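Local coordinates for homoserine kinase (Cytophaga hutchinsonii, PDB 4P52), which probably catalyses the ATP-dependent phosphorylation of homoserine to O-phosphohomoserine, as a member of the GHMP kinase family, at residues A[189-202]-A[309-323]. Residues are numbered along the deposited sequence; the frame is centred on the assembly and turned at random.
Sequences VPANLYATIIHPHV and FDAINIGSDVYVSTV
Y194 offers one face of its ring to T322, whose methyl CG2 sits 3.6 Å from the ring centroid, a CH-pi contact 16° off the normal. With an alanine here, T322 CG2 would probably lose its aromatic platform and a gap would open beside Q295 and A298 of helix 295-310. At the other end of the strands, P200 CB lies over the F309 ring, 3.8 Å from its centroid, while I198 CD1 meets the edge of the same ring at CD2 (3.7 Å). With CG1 anti to the backbone N (chi1 -173°), I198 carries CD1 to both F309 and V318 CG2, a reach that suits a long, branched aliphatic chain. A195 with S321, I197 with Y319 and H199 with D317 are antiparallel hydrogen-bonded pairs at one edge of a four-stranded antiparallel sheet (278-281, 288-292, 194-200, 316-322), consistent with the ferredoxin-like fold of the C-terminal domain in GHMP kinases. Helix 295-310 packs on the face bearing T196 and V320, and its A298 O accepts from T196 OG1. On the opposite face, small A195 and S321 let strand 45-49 approach, and S321 OG accepts a hydrogen bond from D50 N and donates its own to T322 O. Water 2 donates to both A195 O and S321 OG.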
loop_
_atom_site.group_PDB
_atom_site.type_symbol
_atom_site.label_atom_id
_atom_site.label_comp_id
_atom_site.label_asym_id
_atom_site.label_seq_id
_atom_site.Cartn_x
_atom_site.Cartn_y
_atom_site.Cartn_z
ATOM N N VAL A 189 9.298 3.117 11.861
ATOM C CA VAL A 189 9.075 4.475 11.414
ATOM C C VAL A 189 10.278 5.335 11.766
ATOM O O VAL A 189 11.007 5.009 12.701
ATOM C CB VAL A 189 7.799 5.055 12.064
ATOM C CG1 VAL A 189 6.588 4.484 11.320
ATOM C CG2 VAL A 189 7.777 4.797 13.580
ATOM N N PRO A 190 10.490 6.450 11.043
ATOM C CA PRO A 190 11.695 7.221 11.416
ATOM C C PRO A 190 11.587 7.822 12.823
ATOM O O PRO A 190 10.487 8.151 13.294
ATOM C CB PRO A 190 11.825 8.272 10.318
ATOM C CG PRO A 190 10.545 8.248 9.571
ATOM C CD PRO A 190 9.739 7.037 9.928
ATOM N N ALA A 191 12.722 7.899 13.503
ATOM C CA ALA A 191 12.734 8.173 14.941
ATOM C C ALA A 191 12.466 9.638 15.218
ATOM O O ALA A 191 12.125 10.002 16.350
ATOM C CB ALA A 191 14.063 7.751 15.561
ATOM N N ASN A 192 12.621 10.463 14.185
ATOM C CA ASN A 192 12.439 11.899 14.286
ATOM C C ASN A 192 11.073 12.310 13.740
ATOM O O ASN A 192 10.826 13.477 13.454
ATOM C CB ASN A 192 13.537 12.598 13.494
ATOM C CG ASN A 192 13.439 12.311 11.999
ATOM O OD1 ASN A 192 13.196 11.171 11.574
ATOM N ND2 ASN A 192 13.601 13.349 11.193
ATOM N N LEU A 193 10.178 11.346 13.590
ATOM C CA LEU A 193 8.854 11.633 13.075
ATOM C C LEU A 193 7.909 11.984 14.234
ATOM O O LEU A 193 7.744 11.200 15.181
ATOM C CB LEU A 193 8.333 10.443 12.259
ATOM C CG LEU A 193 6.944 10.688 11.718
ATOM C CD1 LEU A 193 7.040 11.538 10.461
ATOM C CD2 LEU A 193 6.243 9.374 11.456
ATOM N N TYR A 194 7.300 13.162 14.159
ATOM C CA TYR A 194 6.441 13.644 15.237
ATOM C C TYR A 194 5.024 13.780 14.754
ATOM O O TYR A 194 4.768 14.068 13.569
ATOM C CB TYR A 194 6.907 15.003 15.714
ATOM C CG TYR A 194 8.106 14.943 16.602
ATOM C CD1 TYR A 194 9.377 14.764 16.061
ATOM C CD2 TYR A 194 7.969 15.076 17.998
ATOM C CE1 TYR A 194 10.480 14.718 16.872
ATOM C CE2 TYR A 194 9.074 15.021 18.826
ATOM C CZ TYR A 194 10.318 14.837 18.244
ATOM O OH TYR A 194 11.420 14.768 19.031
ATOM N N ALA A 195 4.109 13.544 15.683
ATOM C CA ALA A 195 2.687 13.697 15.457
ATOM C C ALA A 195 2.160 14.809 16.380
ATOM O O ALA A 195 2.419 14.800 17.608
ATOM C CB ALA A 195 1.995 12.404 15.764
ATOM N N THR A 196 1.472 15.785 15.786
ATOM C CA THR A 196 0.764 16.772 16.554
ATOM C C THR A 196 -0.694 16.414 16.433
ATOM O O THR A 196 -1.204 16.317 15.318
ATOM C CB THR A 196 1.000 18.198 16.032
ATOM O OG1 THR A 196 2.407 18.459 15.972
ATOM C CG2 THR A 196 0.364 19.205 16.977
ATOM N N ILE A 197 -1.342 16.185 17.579
ATOM C CA ILE A 197 -2.783 15.936 17.665
ATOM C C ILE A 197 -3.473 17.175 18.242
ATOM O O ILE A 197 -3.045 17.710 19.277
ATOM C CB ILE A 197 -3.152 14.784 18.645
ATOM C CG1 ILE A 197 -2.451 13.462 18.341
ATOM C CG2 ILE A 197 -4.644 14.514 18.613
ATOM C CD1 ILE A 197 -2.308 13.177 16.882
ATOM N N ILE A 198 -4.530 17.628 17.576
ATOM C CA ILE A 198 -5.412 18.627 18.148
ATOM C C ILE A 198 -6.827 18.057 18.298
ATOM O O ILE A 198 -7.413 17.497 17.338
ATOM C CB ILE A 198 -5.395 19.971 17.382
ATOM C CG1 ILE A 198 -6.205 21.017 18.152
ATOM C CG2 ILE A 198 -5.839 19.834 15.926
ATOM C CD1 ILE A 198 -5.729 22.432 17.876
ATOM N N HIS A 199 -7.358 18.184 19.511
ATOM C CA HIS A 199 -8.693 17.756 19.774
ATOM C C HIS A 199 -9.603 18.949 20.105
ATOM O O HIS A 199 -9.502 19.513 21.198
ATOM C CB HIS A 199 -8.730 16.752 20.904
ATOM C CG HIS A 199 -10.113 16.477 21.374
ATOM N ND1 HIS A 199 -10.580 16.909 22.601
ATOM C CD2 HIS A 199 -11.170 15.922 20.733
ATOM C CE1 HIS A 199 -11.859 16.592 22.709
ATOM N NE2 HIS A 199 -12.238 15.982 21.594
ATOM N N PRO A 200 -10.527 19.300 19.175
ATOM C CA PRO A 200 -11.463 20.399 19.403
ATOM C C PRO A 200 -12.552 20.035 20.413
ATOM O O PRO A 200 -13.005 18.897 20.460
ATOM C CB PRO A 200 -12.071 20.611 18.022
ATOM C CG PRO A 200 -12.067 19.240 17.399
ATOM C CD PRO A 200 -10.825 18.574 17.919
ATOM N N HIS A 201 -12.977 20.994 21.219
ATOM C CA HIS A 201 -14.016 20.728 22.230
ATOM C C HIS A 201 -15.423 20.805 21.651
ATOM O O HIS A 201 -16.203 21.699 21.952
ATOM C CB HIS A 201 -13.851 21.650 23.425
ATOM C CG HIS A 201 -12.578 21.419 24.179
ATOM N ND1 HIS A 201 -12.055 22.341 25.064
ATOM C CD2 HIS A 201 -11.723 20.368 24.180
ATOM C CE1 HIS A 201 -10.937 21.864 25.584
ATOM N NE2 HIS A 201 -10.716 20.669 25.066
ATOM N N VAL A 202 -15.732 19.843 20.805
ATOM C CA VAL A 202 -17.008 19.789 20.125
ATOM C C VAL A 202 -17.208 18.311 19.808
ATOM O O VAL A 202 -16.239 17.558 19.730
ATOM C CB VAL A 202 -16.996 20.687 18.851
ATOM C CG1 VAL A 202 -16.072 20.146 17.766
ATOM C CG2 VAL A 202 -18.381 20.806 18.295
ATOM N N PHE A 309 -8.729 26.897 15.489
ATOM C CA PHE A 309 -9.951 26.646 16.243
ATOM C C PHE A 309 -10.347 27.803 17.146
ATOM O O PHE A 309 -11.532 28.021 17.361
ATOM C CB PHE A 309 -9.852 25.371 17.080
ATOM C CG PHE A 309 -10.040 24.106 16.299
ATOM C CD1 PHE A 309 -11.205 23.864 15.608
ATOM C CD2 PHE A 309 -9.055 23.125 16.289
ATOM C CE1 PHE A 309 -11.379 22.679 14.895
ATOM C CE2 PHE A 309 -9.237 21.926 15.594
ATOM C CZ PHE A 309 -10.404 21.704 14.894
ATOM N N ASP A 310 -9.367 28.514 17.699
ATOM C CA ASP A 310 -9.644 29.684 18.504
ATOM C C ASP A 310 -10.353 30.729 17.680
ATOM O O ASP A 310 -11.195 31.443 18.207
ATOM C CB ASP A 310 -8.375 30.296 19.088
ATOM C CG ASP A 310 -7.723 29.408 20.130
ATOM O OD1 ASP A 310 -8.304 28.367 20.476
ATOM O OD2 ASP A 310 -6.614 29.731 20.604
ATOM N N ALA A 311 -10.030 30.819 16.389
ATOM C CA ALA A 311 -10.585 31.894 15.552
ATOM C C ALA A 311 -12.074 31.641 15.260
ATOM O O ALA A 311 -12.780 32.527 14.757
ATOM C CB ALA A 311 -9.795 32.027 14.259
ATOM N N ILE A 312 -12.543 30.420 15.537
ATOM C CA ILE A 312 -13.960 30.136 15.457
ATOM C C ILE A 312 -14.547 29.798 16.822
ATOM O O ILE A 312 -15.638 29.269 16.919
ATOM C CB ILE A 312 -14.284 29.106 14.357
ATOM C CG1 ILE A 312 -13.659 27.733 14.656
ATOM C CG2 ILE A 312 -13.910 29.674 12.990
ATOM C CD1 ILE A 312 -14.145 26.654 13.717
ATOM N N ASN A 313 -13.806 30.146 17.875
ATOM C CA ASN A 313 -14.271 30.085 19.257
ATOM C C ASN A 313 -14.549 28.655 19.712
ATOM O O ASN A 313 -15.484 28.391 20.467
ATOM C CB ASN A 313 -15.469 31.020 19.496
ATOM C CG ASN A 313 -15.741 31.272 20.983
ATOM O OD1 ASN A 313 -14.823 31.316 21.786
ATOM N ND2 ASN A 313 -17.012 31.451 21.347
ATOM N N ILE A 314 -13.721 27.726 19.242
ATOM C CA ILE A 314 -13.789 26.357 19.722
ATOM C C ILE A 314 -12.541 26.000 20.534
ATOM O O ILE A 314 -11.424 26.134 20.037
ATOM C CB ILE A 314 -14.018 25.378 18.552
ATOM C CG1 ILE A 314 -15.382 25.664 17.910
ATOM C CG2 ILE A 314 -13.918 23.953 19.047
ATOM C CD1 ILE A 314 -15.713 24.817 16.719
ATOM N N GLY A 315 -12.745 25.581 21.789
ATOM C CA GLY A 315 -11.666 25.138 22.670
ATOM C C GLY A 315 -10.954 23.900 22.129
ATOM O O GLY A 315 -11.536 23.118 21.371
ATOM N N SER A 316 -9.697 23.718 22.520
ATOM C CA SER A 316 -8.840 22.753 21.857
ATOM C C SER A 316 -7.719 22.285 22.819
ATOM O O SER A 316 -7.233 23.057 23.659
ATOM C CB SER A 316 -8.274 23.359 20.527
ATOM O OG SER A 316 -7.361 24.464 20.700
ATOM N N ASP A 317 -7.324 21.023 22.694
ATOM C CA ASP A 317 -6.148 20.505 23.387
ATOM C C ASP A 317 -5.180 19.969 22.349
ATOM O O ASP A 317 -5.583 19.278 21.405
ATOM C CB ASP A 317 -6.513 19.389 24.374
ATOM C CG ASP A 317 -7.502 19.851 25.425
ATOM O OD1 ASP A 317 -7.152 20.731 26.258
ATOM O OD2 ASP A 317 -8.644 19.336 25.402
ATOM N N VAL A 318 -3.903 20.262 22.553
ATOM C CA VAL A 318 -2.850 19.878 21.625
ATOM C C VAL A 318 -1.915 18.906 22.321
ATOM O O VAL A 318 -1.561 19.117 23.476
ATOM C CB VAL A 318 -2.083 21.135 21.149
ATOM C CG1 VAL A 318 -0.904 20.770 20.269
ATOM C CG2 VAL A 318 -3.039 22.056 20.381
ATOM N N TYR A 319 -1.524 17.847 21.625
ATOM C CA TYR A 319 -0.535 16.907 22.144
ATOM C C TYR A 319 0.549 16.688 21.092
ATOM O O TYR A 319 0.249 16.611 19.890
ATOM C CB TYR A 319 -1.184 15.558 22.452
ATOM C CG TYR A 319 -2.392 15.658 23.324
ATOM C CD1 TYR A 319 -3.650 15.857 22.771
ATOM C CD2 TYR A 319 -2.271 15.551 24.729
ATOM C CE1 TYR A 319 -4.766 15.941 23.583
ATOM C CE2 TYR A 319 -3.380 15.657 25.564
ATOM C CZ TYR A 319 -4.614 15.853 24.986
ATOM O OH TYR A 319 -5.711 15.933 25.791
ATOM N N VAL A 320 1.791 16.563 21.534
ATOM C CA VAL A 320 2.896 16.437 20.608
ATOM C C VAL A 320 3.747 15.296 21.104
ATOM O O VAL A 320 4.111 15.261 22.281
ATOM C CB VAL A 320 3.733 17.740 20.566
ATOM C CG1 VAL A 320 5.014 17.550 19.793
ATOM C CG2 VAL A 320 2.938 18.869 19.928
ATOM N N SER A 321 4.040 14.343 20.228
ATOM C CA SER A 321 4.950 13.264 20.583
ATOM C C SER A 321 5.479 12.552 19.361
ATOM O O SER A 321 4.934 12.699 18.279
ATOM C CB SER A 321 4.268 12.253 21.527
ATOM O OG SER A 321 3.425 11.333 20.847
ATOM N N THR A 322 6.553 11.786 19.544
ATOM C CA THR A 322 6.924 10.754 18.575
ATOM C C THR A 322 5.926 9.569 18.704
ATOM O O THR A 322 5.093 9.549 19.616
ATOM C CB THR A 322 8.395 10.288 18.761
ATOM O OG1 THR A 322 8.568 9.718 20.065
ATOM C CG2 THR A 322 9.379 11.460 18.580
ATOM N N VAL A 323 6.014 8.593 17.805
ATOM C CA VAL A 323 5.219 7.379 17.897
ATOM C C VAL A 323 5.598 6.622 19.163
ATOM O O VAL A 323 6.791 6.420 19.455
ATOM C CB VAL A 323 5.453 6.488 16.657
ATOM C CG1 VAL A 323 4.758 5.124 16.811
ATOM C CG2 VAL A 323 4.981 7.204 15.394
HETATM O O HOH W 1 8.303 8.578 15.937
HETATM O O HOH W 2 1.247 12.948 19.766
HETATM O O HOH W 3 -15.473 24.590 22.719
#